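Probable 3-hydroxybutyryl-CoA dehydrogenase (Escherichia coli, PDB 3MOG) catalyses the NAD-dependent oxidation of 3-hydroxyadipyl-CoA to 3-oxoadipyl-CoA in the degradation of phenylacetate. Local coordinates at residues Gln113-Thr118 and Glu167-Leu172; Thr126-Glu131 and Glu136-Leu141. All coordinates share one frame; numbering follows the deposited sequence.

Overall arrangement
Running from the N terminus, the chain reaches strand 115-118, the sheet end of interaction 1, after four earlier strands of the sheet, then forms the short helix 125-128 and turns back into strand 138-143. Interaction 2 closes that small loop, with four residues between its segments. The chain goes on through strand 152-157 to helix 163-175, which returns to strand 115-118 and closes interaction 1, so interaction 2 is nested inside the larger loop. Strands 115-118 and 138-143 are neighbours in one sheet, probably hydrogen-bonded from Leu-141 N to Thr-118 O at 2.9 Å. Interaction 1 brings a helix to one face of this NAD-binding domain sheet; interaction 2 lies on the other.

Interaction 1: residues Gln113-Thr118 and Glu167-Leu172; sequences QTLLTT and EQLCEL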
ATOM      1  N   GLN C 113      30.412  30.712   0.401  1.00 66.07           N
ATOM      2  CA  GLN C 113      30.990  29.859   1.449  1.00 68.75           C
ATOM      3  C   GLN C 113      30.188  29.900   2.764  1.00 68.38           C
ATOM      4  O   GLN C 113      30.558  29.257   3.750  1.00 72.72           O
ATOM      5  CB  GLN C 113      32.479  30.177   1.689  1.00 71.09           C
ATOM      6  CG  GLN C 113      32.767  31.482   2.447  1.00 78.00           C
ATOM      7  CD  GLN C 113      32.949  32.691   1.536  1.00 87.29           C
ATOM      8  OE1 GLN C 113      32.777  32.607   0.315  1.00 86.21           O
ATOM      9  NE2 GLN C 113      33.301  33.826   2.134  1.00 90.62           N
ATOM     10  N   THR C 114      29.096  30.659   2.766  1.00 62.97           N
ATOM     11  CA  THR C 114      28.215  30.748   3.925  1.00 62.45           C
ATOM     12  C   THR C 114      27.331  29.508   3.985  1.00 60.51           C
ATOM     13  O   THR C 114      26.694  29.138   2.993  1.00 56.80           O
ATOM     14  CB  THR C 114      27.386  32.062   3.896  1.00 65.45           C
ATOM     15  OG1 THR C 114      28.174  33.116   4.462  1.00 74.45           O
ATOM     16  CG2 THR C 114      26.067  31.950   4.681  1.00 60.25           C
ATOM     17  N   LEU C 115      27.320  28.859   5.147  1.00 56.56           N
ATOM     18  CA  LEU C 115      26.503  27.665   5.369  1.00 53.17           C
ATOM     19  C   LEU C 115      25.036  28.065   5.486  1.00 49.14           C
ATOM     20  O   LEU C 115      24.692  29.005   6.201  1.00 50.53           O
ATOM     21  CB  LEU C 115      26.977  26.925   6.622  1.00 52.03           C
ATOM     22  CG  LEU C 115      28.501  26.817   6.841  1.00 52.41           C
ATOM     23  CD1 LEU C 115      28.812  26.173   8.181  1.00 47.89           C
ATOM     24  CD2 LEU C 115      29.216  26.065   5.718  1.00 48.33           C
ATOM     25  N   LEU C 116      24.184  27.380   4.737  1.00 49.30           N
ATOM     26  CA  LEU C 116      22.768  27.706   4.686  1.00 50.59           C
ATOM     27  C   LEU C 116      21.974  26.530   5.208  1.00 51.49           C
ATOM     28  O   LEU C 116      21.845  25.507   4.550  1.00 53.62           O
ATOM     29  CB  LEU C 116      22.330  28.052   3.258  1.00 52.35           C
ATOM     30  CG  LEU C 116      22.911  29.279   2.556  1.00 53.06           C
ATOM     31  CD1 LEU C 116      22.269  29.447   1.168  1.00 43.24           C
ATOM     32  CD2 LEU C 116      22.730  30.521   3.405  1.00 50.43           C
ATOM     33  N   THR C 117      21.452  26.652   6.413  1.00 51.67           N
ATOM     34  CA  THR C 117      20.820  25.500   7.003  1.00 47.25           C
ATOM     35  C   THR C 117      19.372  25.747   7.338  1.00 47.26           C
ATOM     36  O   THR C 117      18.925  26.896   7.438  1.00 48.59           O
ATOM     37  CB  THR C 117      21.573  25.017   8.249  1.00 50.07           C
ATOM     38  OG1 THR C 117      21.476  26.001   9.279  1.00 51.84           O
ATOM     39  CG2 THR C 117      23.037  24.769   7.933  1.00 44.22           C
ATOM     40  N   THR C 118      18.637  24.655   7.498  1.00 46.97           N
ATOM     41  CA  THR C 118      17.251  24.736   7.918  1.00 43.69           C
ATOM     42  C   THR C 118      16.987  23.817   9.107  1.00 45.42           C
ATOM     43  O   THR C 118      17.593  22.743   9.228  1.00 49.88           O
ATOM     44  CB  THR C 118      16.278  24.429   6.750  1.00 43.45           C
ATOM     45  OG1 THR C 118      14.934  24.375   7.242  1.00 41.16           O
ATOM     46  CG2 THR C 118      16.620  23.136   6.098  1.00 42.88           C
ATOM     47  N   GLU C 167      31.140  18.325   8.908  1.00 48.82           N
ATOM     48  CA  GLU C 167      32.160  18.369   9.962  1.00 55.77           C
ATOM     49  C   GLU C 167      32.158  19.708  10.678  1.00 55.30           C
ATOM     50  O   GLU C 167      32.265  19.757  11.906  1.00 59.94           O
ATOM     51  CB  GLU C 167      33.562  18.140   9.379  1.00 59.33           C
ATOM     52  CG  GLU C 167      33.840  16.746   8.848  1.00 75.46           C
ATOM     53  CD  GLU C 167      33.722  15.659   9.899  1.00 88.72           C
ATOM     54  OE1 GLU C 167      34.166  15.864  11.052  1.00 95.74           O
ATOM     55  OE2 GLU C 167      33.189  14.585   9.554  1.00 92.59           O
ATOM     56  N   GLN C 168      32.051  20.783   9.895  1.00 51.91           N
ATOM     57  CA  GLN C 168      31.936  22.141  10.420  1.00 53.82           C
ATOM     58  C   GLN C 168      30.712  22.263  11.329  1.00 52.57           C
ATOM     59  O   GLN C 168      30.826  22.717  12.478  1.00 50.42           O
ATOM     60  CB  GLN C 168      31.863  23.162   9.275  1.00 56.58           C
ATOM     61  CG  GLN C 168      33.205  23.519   8.635  1.00 67.02           C
ATOM     62  CD  GLN C 168      33.067  24.584   7.548  1.00 80.71           C
ATOM     63  OE1 GLN C 168      33.248  24.306   6.360  1.00 79.96           O
ATOM     64  NE2 GLN C 168      32.727  25.807   7.953  1.00 85.32           N
ATOM     65  N   LEU C 169      29.560  21.809  10.830  1.00 45.12           N
ATOM     66  CA  LEU C 169      28.315  21.860  11.617  1.00 48.84           C
ATOM     67  C   LEU C 169      28.341  21.018  12.884  1.00 47.96           C
ATOM     68  O   LEU C 169      27.842  21.464  13.920  1.00 51.13           O
ATOM     69  CB  LEU C 169      27.085  21.517  10.755  1.00 44.41           C
ATOM     70  CG  LEU C 169      26.847  22.542   9.643  1.00 49.78           C
ATOM     71  CD1 LEU C 169      25.645  22.146   8.793  1.00 52.23           C
ATOM     72  CD2 LEU C 169      26.686  23.955  10.228  1.00 44.10           C
ATOM     73  N   CYS C 170      28.938  19.821  12.805  1.00 51.48           N
ATOM     74  CA  CYS C 170      29.130  18.964  13.987  1.00 50.57           C
ATOM     75  C   CYS C 170      30.020  19.629  15.032  1.00 51.07           C
ATOM     76  O   CYS C 170      29.655  19.694  16.214  1.00 51.55           O
ATOM     77  CB  CYS C 170      29.699  17.584  13.611  1.00 49.88           C
ATOM     78  SG  CYS C 170      28.525  16.502  12.740  1.00 53.04           S
ATOM     79  N   GLU C 171      31.180  20.117  14.591  1.00 55.04           N
ATOM     80  CA  GLU C 171      32.117  20.811  15.481  1.00 57.35           C
ATOM     81  C   GLU C 171      31.482  22.026  16.147  1.00 54.53           C
ATOM     82  O   GLU C 171      31.656  22.248  17.346  1.00 57.48           O
ATOM     83  CB  GLU C 171      33.388  21.233  14.737  1.00 58.47           C
ATOM     84  CG  GLU C 171      34.479  21.726  15.682  1.00 80.43           C
ATOM     85  CD  GLU C 171      35.831  21.901  15.024  1.00 92.44           C
ATOM     86  OE1 GLU C 171      35.895  22.460  13.906  1.00 95.26           O
ATOM     87  OE2 GLU C 171      36.839  21.492  15.645  1.00 97.75           O
ATOM     88  N   LEU C 172      30.713  22.788  15.373  1.00 54.08           N
ATOM     89  CA  LEU C 172      30.065  23.983  15.893  1.00 54.01           C
ATOM     90  C   LEU C 172      28.996  23.675  16.962  1.00 54.98           C
ATOM     91  O   LEU C 172      28.977  24.326  18.022  1.00 50.06           O
ATOM     92  CB  LEU C 172      29.498  24.818  14.741  1.00 56.50           C
ATOM     93  CG  LEU C 172      28.719  26.086  15.107  1.00 54.71           C
ATOM     94  CD1 LEU C 172      29.648  27.191  15.601  1.00 57.88           C
ATOM     95  CD2 LEU C 172      27.953  26.539  13.899  1.00 41.43           C
TER
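The hydroxyl OG1 of Thr-117 is hydrogen-bonded to the carbonyl O of Val-88 on the neighbouring strand, and the same rotamer turns its methyl CG2 to helix 163-175. The first torsion (chi1 66°) sets OG1 between the backbone N and the carbonyl carbon, with CG2 beside the N. Threonine suits this place because its branched CB fits an extended backbone, its oxygen is satisfied within the sheet, and its methyl serves the apolar interface. CG2 meets CD1 of Leu-169 tip to tip at 3.8 Å. The other branch of the same leucine, CD2, touches Leu-115 CD1 at 3.7 Å, and here the two side chains lie alongside each other, running in opposing senses. Leu-169 thus spreads its fork over two residues that alternate along strand 115-118, and it also packs on Ala-139 and Leu-141 of the next strand.

This is helix-on-sheet packing in a Rossmann-type NAD-binding domain. Strand 115-118 and the helical segment 167-172 run at 68° to one another, their axes 11.1 Å apart. Leu-115 and Thr-117 face this helix, whereas Leu-116 and Thr-118 point to the other side of the sheet and touch helix 96-109. Gln-168 borders the buried leucines at a partly exposed position. Its chain, extended beyond CG (chi2 -177°), carries the amide obliquely across the end of Leu-115, with NE2 3.9 Å from CD1 and 4.2 Å from CD2. These are van der Waals contacts of the amide end, and a long, uncharged side chain suits a place at the margin of an apolar patch.

Interaction 2: residues Thr126-Glu131 and Glu136-Leu141; sequences TAIAAE and ERVAGL
Ile-128 and Val-138 both pack against the side chain of Phe-103 from helix 96-109, the aromatic residue beside this contact; between segments 126-131 and 136-141 themselves, every contact is made by aliphatic carbons, with no ring or amide stacked across. The two segments belong to a beta-alpha-beta unit of the Rossmann-type NAD-binding domain, in which strand 115-118 leads through helix 125-128 to strand 138-143.

Just beyond that helix, Ala-129 turns its methyl toward the strand and sits against the whole isopropyl group of Val-138. Its CB lies 3.7 Å from Val-138 CB, 3.8 Å from CG1 and 4.0 Å from CG2. A small residue suits this spot, where the two backbones come close, 6.0 Å between Ala-129 CA and Val-138 CA. Valine suits the first position of this buried strand, being beta-branched and compact. Ile-132 packs on it from the connecting loop. Ala-127 and Ala-130, which take no part in the contact with the strand, pack on Ile-270 of a neighbouring subunit. With CG1 of Val-138 anti to the backbone N (chi1 -168°), that methyl meets CG2 of Ile-128 at 4.2 Å.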
ATOM      1  N   THR C 126      17.480  18.062  -0.057  1.00 62.05           N
ATOM      2  CA  THR C 126      17.723  17.949  -1.490  1.00 59.97           C
ATOM      3  C   THR C 126      16.793  18.842  -2.318  1.00 58.52           C
ATOM      4  O   THR C 126      17.249  19.498  -3.248  1.00 59.56           O
ATOM      5  CB  THR C 126      17.604  16.473  -1.933  1.00 57.90           C
ATOM      6  OG1 THR C 126      18.392  15.672  -1.053  1.00 63.21           O
ATOM      7  CG2 THR C 126      18.116  16.279  -3.355  1.00 60.27           C
ATOM      8  N   ALA C 127      15.510  18.881  -1.951  1.00 57.32           N
ATOM      9  CA  ALA C 127      14.528  19.713  -2.640  1.00 59.14           C
ATOM     10  C   ALA C 127      14.695  21.196  -2.321  1.00 65.61           C
ATOM     11  O   ALA C 127      14.415  22.042  -3.172  1.00 67.01           O
ATOM     12  CB  ALA C 127      13.110  19.252  -2.332  1.00 56.71           C
ATOM     13  N   ILE C 128      15.135  21.501  -1.097  1.00 66.58           N
ATOM     14  CA  ILE C 128      15.466  22.877  -0.709  1.00 61.77           C
ATOM     15  C   ILE C 128      16.677  23.347  -1.513  1.00 63.31           C
ATOM     16  O   ILE C 128      16.671  24.448  -2.071  1.00 64.31           O
ATOM     17  CB  ILE C 128      15.743  22.994   0.818  1.00 60.34           C
ATOM     18  CG1 ILE C 128      14.444  22.846   1.603  1.00 50.92           C
ATOM     19  CG2 ILE C 128      16.406  24.337   1.177  1.00 59.34           C
ATOM     20  CD1 ILE C 128      14.656  22.420   3.049  1.00 58.28           C
ATOM     21  N   ALA C 129      17.681  22.474  -1.606  1.00 59.63           N
ATOM     22  CA  ALA C 129      18.982  22.800  -2.187  1.00 60.25           C
ATOM     23  C   ALA C 129      19.025  22.675  -3.700  1.00 63.62           C
ATOM     24  O   ALA C 129      20.079  22.903  -4.317  1.00 61.14           O
ATOM     25  CB  ALA C 129      20.047  21.907  -1.589  1.00 58.44           C
ATOM     26  N   ALA C 130      17.880  22.311  -4.276  1.00 71.04           N
ATOM     27  CA  ALA C 130      17.764  21.917  -5.683  1.00 77.65           C
ATOM     28  C   ALA C 130      18.200  23.000  -6.676  1.00 80.34           C
ATOM     29  O   ALA C 130      19.063  22.757  -7.521  1.00 81.73           O
ATOM     30  CB  ALA C 130      16.325  21.435  -5.986  1.00 74.49           C
ATOM     31  N   GLU C 131      17.628  24.194  -6.548  1.00 82.77           N
ATOM     32  CA  GLU C 131      17.824  25.243  -7.551  1.00 87.67           C
ATOM     33  C   GLU C 131      18.786  26.342  -7.099  1.00 87.18           C
ATOM     34  O   GLU C 131      19.020  27.301  -7.837  1.00 89.07           O
ATOM     35  CB  GLU C 131      16.477  25.854  -7.964  1.00 88.06           C
ATOM     36  CG  GLU C 131      15.404  24.833  -8.341  1.00 95.08           C
ATOM     37  CD  GLU C 131      14.264  25.443  -9.134  1.00101.10           C
ATOM     38  OE1 GLU C 131      14.514  25.902 -10.269  1.00103.35           O
ATOM     39  OE2 GLU C 131      13.118  25.453  -8.631  1.00101.79           O
ATOM     40  N   GLU C 136      26.108  22.629  -2.197  1.00 58.11           N
ATOM     41  CA  GLU C 136      26.975  21.906  -1.277  1.00 60.41           C
ATOM     42  C   GLU C 136      27.039  22.473   0.137  1.00 60.22           C
ATOM     43  O   GLU C 136      27.447  21.769   1.069  1.00 64.26           O
ATOM     44  CB  GLU C 136      28.387  21.880  -1.859  1.00 59.85           C
ATOM     45  CG  GLU C 136      28.623  22.990  -2.888  1.00 73.77           C
ATOM     46  CD  GLU C 136      29.956  23.688  -2.721  1.00 88.41           C
ATOM     47  OE1 GLU C 136      30.967  23.012  -2.418  1.00 95.50           O
ATOM     48  OE2 GLU C 136      29.987  24.925  -2.900  1.00 95.99           O
ATOM     49  N   ARG C 137      26.684  23.741   0.305  1.00 54.63           N
ATOM     50  CA  ARG C 137      26.728  24.341   1.638  1.00 56.38           C
ATOM     51  C   ARG C 137      25.338  24.439   2.248  1.00 54.45           C
ATOM     52  O   ARG C 137      25.149  25.088   3.268  1.00 53.81           O
ATOM     53  CB  ARG C 137      27.480  25.692   1.666  1.00 57.81           C
ATOM     54  CG  ARG C 137      27.193  26.658   0.514  1.00 57.77           C
ATOM     55  CD  ARG C 137      25.801  27.243   0.603  1.00 63.86           C
ATOM     56  NE  ARG C 137      25.403  27.937  -0.616  1.00 68.16           N
ATOM     57  CZ  ARG C 137      25.459  29.256  -0.777  1.00 63.87           C
ATOM     58  NH1 ARG C 137      25.900  30.033   0.209  1.00 51.52           N
ATOM     59  NH2 ARG C 137      25.063  29.793  -1.923  1.00 59.56           N
ATOM     60  N   VAL C 138      24.367  23.812   1.588  1.00 53.46           N
ATOM     61  CA  VAL C 138      23.035  23.636   2.152  1.00 54.35           C
ATOM     62  C   VAL C 138      23.005  22.315   2.932  1.00 54.59           C
ATOM     63  O   VAL C 138      23.552  21.312   2.479  1.00 53.03           O
ATOM     64  CB  VAL C 138      21.941  23.647   1.068  1.00 55.33           C
ATOM     65  CG1 VAL C 138      20.559  23.760   1.685  1.00 54.50           C
ATOM     66  CG2 VAL C 138      22.164  24.790   0.093  1.00 58.20           C
ATOM     67  N   ALA C 139      22.387  22.342   4.112  1.00 50.23           N
ATOM     68  CA  ALA C 139      22.326  21.195   5.012  1.00 50.07           C
ATOM     69  C   ALA C 139      21.191  21.404   5.997  1.00 49.15           C
ATOM     70  O   ALA C 139      20.646  22.487   6.088  1.00 48.76           O
ATOM     71  CB  ALA C 139      23.650  21.025   5.765  1.00 43.35           C
ATOM     72  N   GLY C 140      20.833  20.360   6.735  1.00 50.85           N
ATOM     73  CA  GLY C 140      19.832  20.487   7.787  1.00 44.72           C
ATOM     74  C   GLY C 140      20.534  20.592   9.115  1.00 46.46           C
ATOM     75  O   GLY C 140      21.526  19.912   9.350  1.00 45.63           O
ATOM     76  N   LEU C 141      20.036  21.467   9.972  1.00 49.20           N
ATOM     77  CA  LEU C 141      20.530  21.562  11.331  1.00 45.23           C
ATOM     78  C   LEU C 141      19.296  21.516  12.216  1.00 44.07           C
ATOM     79  O   LEU C 141      18.661  22.534  12.488  1.00 46.38           O
ATOM     80  CB  LEU C 141      21.357  22.848  11.517  1.00 47.26           C
ATOM     81  CG  LEU C 141      22.449  22.880  12.591  1.00 45.21           C
ATOM     82  CD1 LEU C 141      23.509  21.843  12.316  1.00 41.83           C
ATOM     83  CD2 LEU C 141      23.087  24.265  12.688  1.00 49.13           C
TER